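Local structure of terminal oxygenase component of carbazole 1,9a-dioxygenase (Nocardioides aromaticivorans, 3GCF) at residues R215-V220 with E235-V240; G228-L233 with Q265-L270; N183-T188 with D363-K368. The protein probably catalyses the dioxygenation of carbazole at positions 1 and 9a, using a Rieske [2Fe-2S] cluster for electron transfer and a mononuclear non-heme iron. All blocks are in the same frame, centred on the assembly; numbering follows the deposited sequence.

Contact 1: residues R215-V220 with E235-V240; sequences RDAMQV and ENYMPV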
loop_
_atom_site.group_PDB
_atom_site.type_symbol
_atom_site.label_atom_id
_atom_site.label_comp_id
_atom_site.label_asym_id
_atom_site.label_seq_id
_atom_site.Cartn_x
_atom_site.Cartn_y
_atom_site.Cartn_z
ATOM N N ARG A 215 15.045 6.430 -45.678
ATOM C CA ARG A 215 16.193 6.371 -44.781
ATOM C C ARG A 215 16.550 7.680 -44.068
ATOM O O ARG A 215 17.293 7.664 -43.092
ATOM C CB ARG A 215 17.407 5.867 -45.569
ATOM C CG ARG A 215 18.507 5.249 -44.729
ATOM C CD ARG A 215 19.639 4.730 -45.617
ATOM N NE ARG A 215 19.166 3.784 -46.629
ATOM C CZ ARG A 215 18.630 2.595 -46.360
ATOM N NH1 ARG A 215 18.493 2.189 -45.102
ATOM N NH2 ARG A 215 18.227 1.809 -47.353
ATOM N N ASP A 216 16.040 8.810 -44.550
ATOM C CA ASP A 216 16.333 10.097 -43.919
ATOM C C ASP A 216 15.193 10.561 -43.018
ATOM O O ASP A 216 15.140 11.729 -42.614
ATOM C CB ASP A 216 16.585 11.178 -44.976
ATOM C CG ASP A 216 17.794 10.885 -45.831
ATOM O OD1 ASP A 216 18.834 10.479 -45.275
ATOM O OD2 ASP A 216 17.706 11.073 -47.062
ATOM N N ALA A 217 14.275 9.651 -42.712
ATOM C CA ALA A 217 13.139 9.981 -41.869
ATOM C C ALA A 217 13.597 10.461 -40.491
ATOM O O ALA A 217 13.007 11.381 -39.923
ATOM C CB ALA A 217 12.216 8.760 -41.728
ATOM N N MET A 218 14.656 9.846 -39.973
ATOM C CA MET A 218 15.185 10.187 -38.653
ATOM C C MET A 218 16.630 10.670 -38.713
ATOM O O MET A 218 17.475 10.059 -39.371
ATOM C CB MET A 218 15.108 8.963 -37.736
ATOM C CG MET A 218 13.715 8.354 -37.612
ATOM S SD MET A 218 13.782 6.619 -37.095
ATOM C CE MET A 218 12.502 5.912 -38.069
ATOM N N GLN A 219 16.915 11.767 -38.023
ATOM C CA GLN A 219 18.268 12.296 -38.003
ATOM C C GLN A 219 18.784 12.430 -36.577
ATOM O O GLN A 219 18.112 12.982 -35.707
ATOM C CB GLN A 219 18.333 13.655 -38.701
ATOM C CG GLN A 219 19.765 14.064 -39.034
ATOM C CD GLN A 219 19.846 15.343 -39.834
ATOM O OE1 GLN A 219 19.134 15.514 -40.822
ATOM N NE2 GLN A 219 20.728 16.244 -39.419
ATOM N N VAL A 220 19.985 11.915 -36.344
ATOM C CA VAL A 220 20.600 11.980 -35.029
ATOM C C VAL A 220 21.567 13.159 -34.959
ATOM O O VAL A 220 22.449 13.301 -35.799
ATOM C CB VAL A 220 21.367 10.678 -34.720
ATOM C CG1 VAL A 220 21.983 10.750 -33.333
ATOM C CG2 VAL A 220 20.423 9.492 -34.816
ATOM N N GLU A 235 8.194 15.593 -44.252
ATOM C CA GLU A 235 8.945 15.372 -45.477
ATOM C C GLU A 235 9.370 13.934 -45.719
ATOM O O GLU A 235 9.464 13.507 -46.865
ATOM C CB GLU A 235 10.196 16.247 -45.491
ATOM C CG GLU A 235 9.927 17.726 -45.405
ATOM C CD GLU A 235 11.205 18.521 -45.281
ATOM O OE1 GLU A 235 11.958 18.286 -44.306
ATOM O OE2 GLU A 235 11.458 19.374 -46.161
ATOM N N ASN A 236 9.627 13.183 -44.656
ATOM C CA ASN A 236 10.093 11.825 -44.851
ATOM C C ASN A 236 9.262 10.722 -44.233
ATOM O O ASN A 236 9.758 9.623 -44.004
ATOM C CB ASN A 236 11.545 11.731 -44.391
ATOM C CG ASN A 236 12.427 12.776 -45.066
ATOM O OD1 ASN A 236 12.499 13.927 -44.628
ATOM N ND2 ASN A 236 13.074 12.386 -46.156
ATOM N N TYR A 237 7.993 11.018 -43.976
ATOM C CA TYR A 237 7.077 10.041 -43.408
ATOM C C TYR A 237 5.799 9.978 -44.229
ATOM O O TYR A 237 5.481 10.884 -44.998
ATOM C CB TYR A 237 6.686 10.404 -41.969
ATOM C CG TYR A 237 7.648 9.961 -40.892
ATOM C CD1 TYR A 237 8.879 10.591 -40.718
ATOM C CD2 TYR A 237 7.298 8.942 -40.004
ATOM C CE1 TYR A 237 9.736 10.221 -39.672
ATOM C CE2 TYR A 237 8.142 8.567 -38.962
ATOM C CZ TYR A 237 9.356 9.212 -38.796
ATOM O OH TYR A 237 10.168 8.869 -37.736
ATOM N N MET A 238 5.066 8.891 -44.050
ATOM C CA MET A 238 3.797 8.715 -44.722
ATOM C C MET A 238 2.742 8.755 -43.629
ATOM O O MET A 238 2.771 7.944 -42.703
ATOM C CB MET A 238 3.745 7.361 -45.417
ATOM C CG MET A 238 2.373 7.012 -45.964
ATOM S SD MET A 238 1.871 8.107 -47.316
ATOM C CE MET A 238 2.899 7.450 -48.621
ATOM N N PRO A 239 1.816 9.721 -43.697
ATOM C CA PRO A 239 0.783 9.774 -42.659
ATOM C C PRO A 239 -0.329 8.788 -43.024
ATOM O O PRO A 239 -0.617 8.586 -44.198
ATOM C CB PRO A 239 0.321 11.227 -42.714
ATOM C CG PRO A 239 0.421 11.544 -44.181
ATOM C CD PRO A 239 1.736 10.887 -44.598
ATOM N N VAL A 240 -0.938 8.164 -42.024
ATOM C CA VAL A 240 -2.014 7.206 -42.258
ATOM C C VAL A 240 -3.341 7.808 -41.798
ATOM O O VAL A 240 -3.559 8.002 -40.601
ATOM C CB VAL A 240 -1.767 5.902 -41.483
ATOM C CG1 VAL A 240 -2.917 4.925 -41.718
ATOM C CG2 VAL A 240 -0.451 5.290 -41.918
#
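The ring of Tyr237 meets Ala217 along its CE1 side: the carbonyl oxygen of Ala217 sits at the ring edge, near its plane, with O 3.5 Å from CE1. Ala217 CB instead stands off the plane, above the CE1 rim, 3.5 Å from Tyr237 CE1. The second flat group is the amide of Asn236, and over one of its faces stands the backbone oxygen of Asp216, 3.8 Å from Asn236 CG. Its polar end is held from outside the pair: ND2 of Asn236 donates to Asp214, which also receives the backbone N of Asp216. Alanine suits position 217 because Asn236 CB presses to within 3.5 Å of Ala217 CA. The contact joins two sheets of the catalytic domain, a member of the Bet v 1-like clan: Ala217 leads into strand 218-221, the edge strand of the seven-stranded antiparallel sheet, whereas Tyr237 opens strand 237-245 of a separate three-stranded one. Met218 crosses the tyrosine at about a right angle, its CG 3.6 Å from Tyr237 OH. A bend at chi3 (-141°) sets the methyl CE 3.8 Å from that same OH, and the flexible thioether follows the end of the ring while also reaching Cys365 and Lys368 of helix 364-376. Phe210 and Pro212 of strand 209-212 pack on Tyr237 as well.

Contact 2: residues G228-L233 with Q265-L270; sequences GVLDRL and QVSVWL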
loop_
_atom_site.group_PDB
_atom_site.type_symbol
_atom_site.label_atom_id
_atom_site.label_comp_id
_atom_site.label_asym_id
_atom_site.label_seq_id
_atom_site.Cartn_x
_atom_site.Cartn_y
_atom_site.Cartn_z
ATOM N N GLY A 228 20.141 15.026 -29.782
ATOM C CA GLY A 228 18.824 14.433 -29.862
ATOM C C GLY A 228 18.530 13.756 -31.185
ATOM O O GLY A 228 19.394 13.643 -32.051
ATOM N N VAL A 229 17.288 13.308 -31.333
ATOM C CA VAL A 229 16.844 12.641 -32.542
ATOM C C VAL A 229 15.654 13.412 -33.113
ATOM O O VAL A 229 14.748 13.801 -32.381
ATOM C CB VAL A 229 16.427 11.191 -32.242
ATOM C CG1 VAL A 229 16.182 10.445 -33.540
ATOM C CG2 VAL A 229 17.505 10.504 -31.414
ATOM N N LEU A 230 15.667 13.635 -34.423
ATOM C CA LEU A 230 14.595 14.373 -35.074
ATOM C C LEU A 230 13.865 13.549 -36.128
ATOM O O LEU A 230 14.495 12.923 -36.987
ATOM C CB LEU A 230 15.167 15.640 -35.714
ATOM C CG LEU A 230 14.289 16.655 -36.463
ATOM C CD1 LEU A 230 13.829 16.085 -37.779
ATOM C CD2 LEU A 230 13.118 17.050 -35.610
ATOM N N ASP A 231 12.535 13.550 -36.048
ATOM C CA ASP A 231 11.694 12.842 -37.013
ATOM C C ASP A 231 11.149 13.887 -37.993
ATOM O O ASP A 231 10.447 14.814 -37.592
ATOM C CB ASP A 231 10.502 12.155 -36.326
ATOM C CG ASP A 231 10.904 10.972 -35.464
ATOM O OD1 ASP A 231 12.086 10.561 -35.490
ATOM O OD2 ASP A 231 10.017 10.446 -34.756
ATOM N N ARG A 232 11.475 13.746 -39.273
ATOM C CA ARG A 232 10.994 14.690 -40.282
ATOM C C ARG A 232 9.640 14.215 -40.804
ATOM O O ARG A 232 9.516 13.778 -41.950
ATOM C CB ARG A 232 12.005 14.790 -41.426
ATOM C CG ARG A 232 13.337 15.391 -41.011
ATOM C CD ARG A 232 14.126 15.867 -42.223
ATOM N NE ARG A 232 14.877 17.082 -41.915
ATOM C CZ ARG A 232 16.079 17.095 -41.354
ATOM N NH1 ARG A 232 16.673 15.950 -41.047
ATOM N NH2 ARG A 232 16.675 18.250 -41.080
ATOM N N LEU A 233 8.625 14.315 -39.954
ATOM C CA LEU A 233 7.282 13.854 -40.285
ATOM C C LEU A 233 6.668 14.386 -41.582
ATOM O O LEU A 233 6.085 13.620 -42.349
ATOM C CB LEU A 233 6.331 14.144 -39.116
ATOM C CG LEU A 233 6.701 13.550 -37.745
ATOM C CD1 LEU A 233 5.625 13.914 -36.736
ATOM C CD2 LEU A 233 6.849 12.037 -37.838
ATOM N N GLN A 265 7.281 18.195 -37.525
ATOM C CA GLN A 265 8.486 17.573 -36.984
ATOM C C GLN A 265 8.326 17.314 -35.494
ATOM O O GLN A 265 7.680 18.090 -34.788
ATOM C CB GLN A 265 9.708 18.486 -37.172
ATOM C CG GLN A 265 10.172 18.665 -38.609
ATOM C CD GLN A 265 11.416 19.538 -38.718
ATOM O OE1 GLN A 265 12.106 19.524 -39.735
ATOM N NE2 GLN A 265 11.700 20.305 -37.675
ATOM N N VAL A 266 8.912 16.217 -35.024
ATOM C CA VAL A 266 8.887 15.894 -33.605
ATOM C C VAL A 266 10.291 15.426 -33.264
ATOM O O VAL A 266 10.909 14.682 -34.029
ATOM C CB VAL A 266 7.852 14.791 -33.259
ATOM C CG1 VAL A 266 8.162 13.507 -34.001
ATOM C CG2 VAL A 266 7.851 14.556 -31.757
ATOM N N SER A 267 10.804 15.875 -32.127
ATOM C CA SER A 267 12.149 15.506 -31.731
ATOM C C SER A 267 12.316 15.417 -30.226
ATOM O O SER A 267 11.572 16.035 -29.464
ATOM C CB SER A 267 13.150 16.524 -32.295
ATOM O OG SER A 267 12.834 17.839 -31.865
ATOM N N VAL A 268 13.304 14.640 -29.805
ATOM C CA VAL A 268 13.593 14.488 -28.391
ATOM C C VAL A 268 15.078 14.775 -28.191
ATOM O O VAL A 268 15.911 14.365 -29.001
ATOM C CB VAL A 268 13.239 13.061 -27.893
ATOM C CG1 VAL A 268 14.082 12.026 -28.620
ATOM C CG2 VAL A 268 13.442 12.972 -26.388
ATOM N N TRP A 269 15.400 15.489 -27.117
ATOM C CA TRP A 269 16.778 15.855 -26.825
ATOM C C TRP A 269 17.161 15.501 -25.392
ATOM O O TRP A 269 16.319 15.529 -24.488
ATOM C CB TRP A 269 16.965 17.358 -27.056
ATOM C CG TRP A 269 16.449 17.800 -28.396
ATOM C CD1 TRP A 269 15.145 17.945 -28.762
ATOM C CD2 TRP A 269 17.225 18.052 -29.572
ATOM N NE1 TRP A 269 15.055 18.264 -30.095
ATOM C CE2 TRP A 269 16.319 18.335 -30.617
ATOM C CE3 TRP A 269 18.602 18.061 -29.846
ATOM C CZ2 TRP A 269 16.743 18.625 -31.920
ATOM C CZ3 TRP A 269 19.024 18.348 -31.139
ATOM C CH2 TRP A 269 18.095 18.626 -32.161
ATOM N N LEU A 270 18.428 15.157 -25.185
ATOM C CA LEU A 270 18.902 14.819 -23.849
ATOM C C LEU A 270 18.688 16.046 -22.963
ATOM O O LEU A 270 18.803 17.178 -23.430
ATOM C CB LEU A 270 20.387 14.440 -23.886
ATOM C CG LEU A 270 20.710 13.020 -24.365
ATOM C CD1 LEU A 270 22.209 12.867 -24.596
ATOM C CD2 LEU A 270 20.236 12.016 -23.314
HETATM O O HOH W 1 14.760 21.173 -40.894
#
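Gly228 packs on one face of the Trp269 indole, its CA 3.5 Å from the ring plane and displaced toward the rim; Gly228 N comes 3.4 Å from Trp269 CE3. The two residues form a non-hydrogen-bonded antiparallel pair drawn together to a CA-CA distance of 3.9 Å. Glycine suits the place, since a CB would run into the indole at CD2. The ring is held at its other end by a bond from Trp269 NE1 to Ser267 OG, 2.9 Å long, with the oxygen tilted 18° out of the ring plane. An alanine in place of Trp269 would probably uncover Gly228 and leave Ser267 OG without this donor. Leu230 presses on the same serine, Leu230 CD2 standing a tight 3.4 Å from Ser267 CB. Between the strands, Val229 and Val268 exchange two backbone bonds; Asp231 N gives a 2.8 Å bond to Val266 O, and the return bond is weak. On the face that carries the side chains of these hydrogen-bonded pairs, Asp231 and Val266 lie side by side, Val266 CG1 3.6 Å from Asp231 CB, while Leu233 CD1 packs against the same Val266 CG1. Strands 218-221 and 273-277 flank the pair within the seven-stranded sheet. Phe185 and helix 364-376 pack on the face of Val268 and Asp231, whereas Trp269 meets Tyr221, Pro156 and Pro157 on the face of Leu230 and Ser267.

Contact 3: residues N183-T188 with D363-K368; sequences NGFDTT and DMCIVK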
loop_
_atom_site.group_PDB
_atom_site.type_symbol
_atom_site.label_atom_id
_atom_site.label_comp_id
_atom_site.label_asym_id
_atom_site.label_seq_id
_atom_site.Cartn_x
_atom_site.Cartn_y
_atom_site.Cartn_z
ATOM N N ASN A 183 6.600 7.855 -24.910
ATOM C CA ASN A 183 5.196 8.035 -25.261
ATOM C C ASN A 183 5.066 9.352 -26.025
ATOM O O ASN A 183 4.191 9.512 -26.876
ATOM C CB ASN A 183 4.326 8.069 -23.999
ATOM C CG ASN A 183 2.980 8.744 -24.232
ATOM O OD1 ASN A 183 2.763 9.877 -23.807
ATOM N ND2 ASN A 183 2.075 8.050 -24.909
ATOM N N GLY A 184 5.948 10.294 -25.711
ATOM C CA GLY A 184 5.931 11.573 -26.399
ATOM C C GLY A 184 6.559 11.446 -27.776
ATOM O O GLY A 184 6.031 11.968 -28.752
ATOM N N PHE A 185 7.676 10.728 -27.849
ATOM C CA PHE A 185 8.427 10.525 -29.093
ATOM C C PHE A 185 8.020 9.217 -29.778
ATOM O O PHE A 185 8.867 8.369 -30.067
ATOM C CB PHE A 185 9.924 10.491 -28.759
ATOM C CG PHE A 185 10.826 10.634 -29.950
ATOM C CD1 PHE A 185 10.679 11.701 -30.832
ATOM C CD2 PHE A 185 11.840 9.711 -30.182
ATOM C CE1 PHE A 185 11.526 11.843 -31.924
ATOM C CE2 PHE A 185 12.695 9.847 -31.274
ATOM C CZ PHE A 185 12.538 10.913 -32.145
ATOM N N ASP A 186 6.726 9.062 -30.039
ATOM C CA ASP A 186 6.192 7.851 -30.660
ATOM C C ASP A 186 5.283 8.317 -31.791
ATOM O O ASP A 186 4.266 8.956 -31.537
ATOM C CB ASP A 186 5.399 7.069 -29.610
ATOM C CG ASP A 186 4.892 5.742 -30.123
ATOM O OD1 ASP A 186 4.337 5.704 -31.239
ATOM O OD2 ASP A 186 5.034 4.738 -29.394
ATOM N N THR A 187 5.640 7.991 -33.032
ATOM C CA THR A 187 4.870 8.455 -34.184
ATOM C C THR A 187 3.603 7.691 -34.581
ATOM O O THR A 187 2.872 8.134 -35.471
ATOM C CB THR A 187 5.777 8.589 -35.435
ATOM O OG1 THR A 187 6.172 7.291 -35.886
ATOM C CG2 THR A 187 7.027 9.396 -35.100
ATOM N N THR A 188 3.330 6.559 -33.940
ATOM C CA THR A 188 2.116 5.818 -34.267
ATOM C C THR A 188 1.146 5.683 -33.086
ATOM O O THR A 188 0.031 5.195 -33.253
ATOM C CB THR A 188 2.432 4.411 -34.843
ATOM O OG1 THR A 188 3.152 3.632 -33.879
ATOM C CG2 THR A 188 3.260 4.540 -36.112
ATOM N N ASP A 363 9.156 2.347 -34.420
ATOM C CA ASP A 363 9.841 2.485 -33.131
ATOM C C ASP A 363 11.340 2.770 -33.254
ATOM O O ASP A 363 12.000 3.070 -32.259
ATOM C CB ASP A 363 9.654 1.227 -32.270
ATOM C CG ASP A 363 8.198 0.939 -31.966
ATOM O OD1 ASP A 363 7.427 1.904 -31.752
ATOM O OD2 ASP A 363 7.831 -0.255 -31.930
ATOM N N MET A 364 11.881 2.678 -34.463
ATOM C CA MET A 364 13.303 2.930 -34.651
ATOM C C MET A 364 13.738 4.300 -34.148
ATOM O O MET A 364 14.883 4.468 -33.730
ATOM C CB MET A 364 13.695 2.769 -36.123
ATOM C CG MET A 364 13.644 1.324 -36.602
ATOM S SD MET A 364 14.599 0.209 -35.522
ATOM C CE MET A 364 13.261 -0.730 -34.676
ATOM N N CYS A 365 12.847 5.286 -34.184
ATOM C CA CYS A 365 13.243 6.597 -33.694
ATOM C C CYS A 365 13.476 6.497 -32.186
ATOM O O CYS A 365 14.355 7.160 -31.641
ATOM C CB CYS A 365 12.192 7.670 -34.025
ATOM S SG CYS A 365 10.551 7.495 -33.284
ATOM N N ILE A 366 12.705 5.643 -31.519
ATOM C CA ILE A 366 12.866 5.460 -30.082
ATOM C C ILE A 366 14.161 4.692 -29.819
ATOM O O ILE A 366 14.867 4.961 -28.847
ATOM C CB ILE A 366 11.661 4.699 -29.480
ATOM C CG1 ILE A 366 10.429 5.607 -29.505
ATOM C CG2 ILE A 366 11.973 4.248 -28.050
ATOM C CD1 ILE A 366 9.147 4.914 -29.107
ATOM N N VAL A 367 14.476 3.742 -30.693
ATOM C CA VAL A 367 15.702 2.968 -30.549
ATOM C C VAL A 367 16.918 3.880 -30.695
ATOM O O VAL A 367 17.899 3.732 -29.969
ATOM C CB VAL A 367 15.794 1.841 -31.601
ATOM C CG1 VAL A 367 17.183 1.200 -31.565
ATOM C CG2 VAL A 367 14.725 0.798 -31.330
ATOM N N LYS A 368 16.855 4.820 -31.633
ATOM C CA LYS A 368 17.965 5.750 -31.836
ATOM C C LYS A 368 18.119 6.632 -30.609
ATOM O O LYS A 368 19.236 6.966 -30.214
ATOM C CB LYS A 368 17.727 6.630 -33.067
ATOM C CG LYS A 368 17.806 5.885 -34.384
ATOM C CD LYS A 368 17.574 6.822 -35.552
ATOM C CE LYS A 368 17.418 6.044 -36.849
ATOM N NZ LYS A 368 18.619 5.222 -37.118
HETATM O O HOH W 2 6.475 2.557 -29.077
HETATM O O HOH W 3 5.725 3.975 -32.729
#
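Asp363 and Asp186 face each other with OD1 and OD2, respectively, 4.4 Å apart, and two waters span the gap. One donates to Asp363 OD1 and Asp186 OD2; the other donates to Asp363 OD1 and Asp186 OD1 and accepts from Thr188 OG1. Asp363 OD2 and Asp186 OD2 have further partners on the second subunit, His77 and His99 respectively, both cluster ligands there. Since the backbone O of Asp186 binds ND1 of the iron ligand His189, Asp186 stands between that His99 and the iron site, consistent with the intersubunit electron route of Rieske oxygenases. Asp186 OD1 also takes the backbone N of Thr188 at 3.0 Å, closing an Asx turn. Next, Cys365 places its sulfur over one face of the Phe185 ring, SG 4.1 Å from the centroid and 25° off the normal. Its chi1 of 63° sets SG between the backbone N and the carbonyl carbon and swings it over the ring. Cys365 O meets the ring edge in plane, 3.2 Å from Phe185 CE2. A small, polarisable thiol suits this close approach to an aromatic face. The longer branch of Ile366 suits the next place, both its carbons lying on the Phe185 carbonyl, CG1 3.2 Å and CD1 3.6 Å from Phe185 O. Helix 364-376 packs against the turn after helix 177-184, with Phe185 resting on strands 228-231 and 265-269 through Val229, Asp231, Val266 and Val268.

In the fold
From the N terminus, the chain first passes 183-188, the turn after helix 177-184, whose partner 363-368 comes as much as 175 residues later; contact 3 therefore closes the widest loop and encloses the other two. Within it, 215-220 opens contact 1 and 228-233 opens contact 2; the chain then reaches 235-240, closing the former, before 265-270 closes the latter, so these two cross. Strands 218-221 and 228-231 are sheet neighbours, which joins contacts 1 and 2 directly. Asp231 lies where all three meet, touching Tyr237, Phe185 and Cys365. The three contacts gather the edge of the seven-stranded sheet, the three-stranded sheet and helix 364-376 beside the iron site.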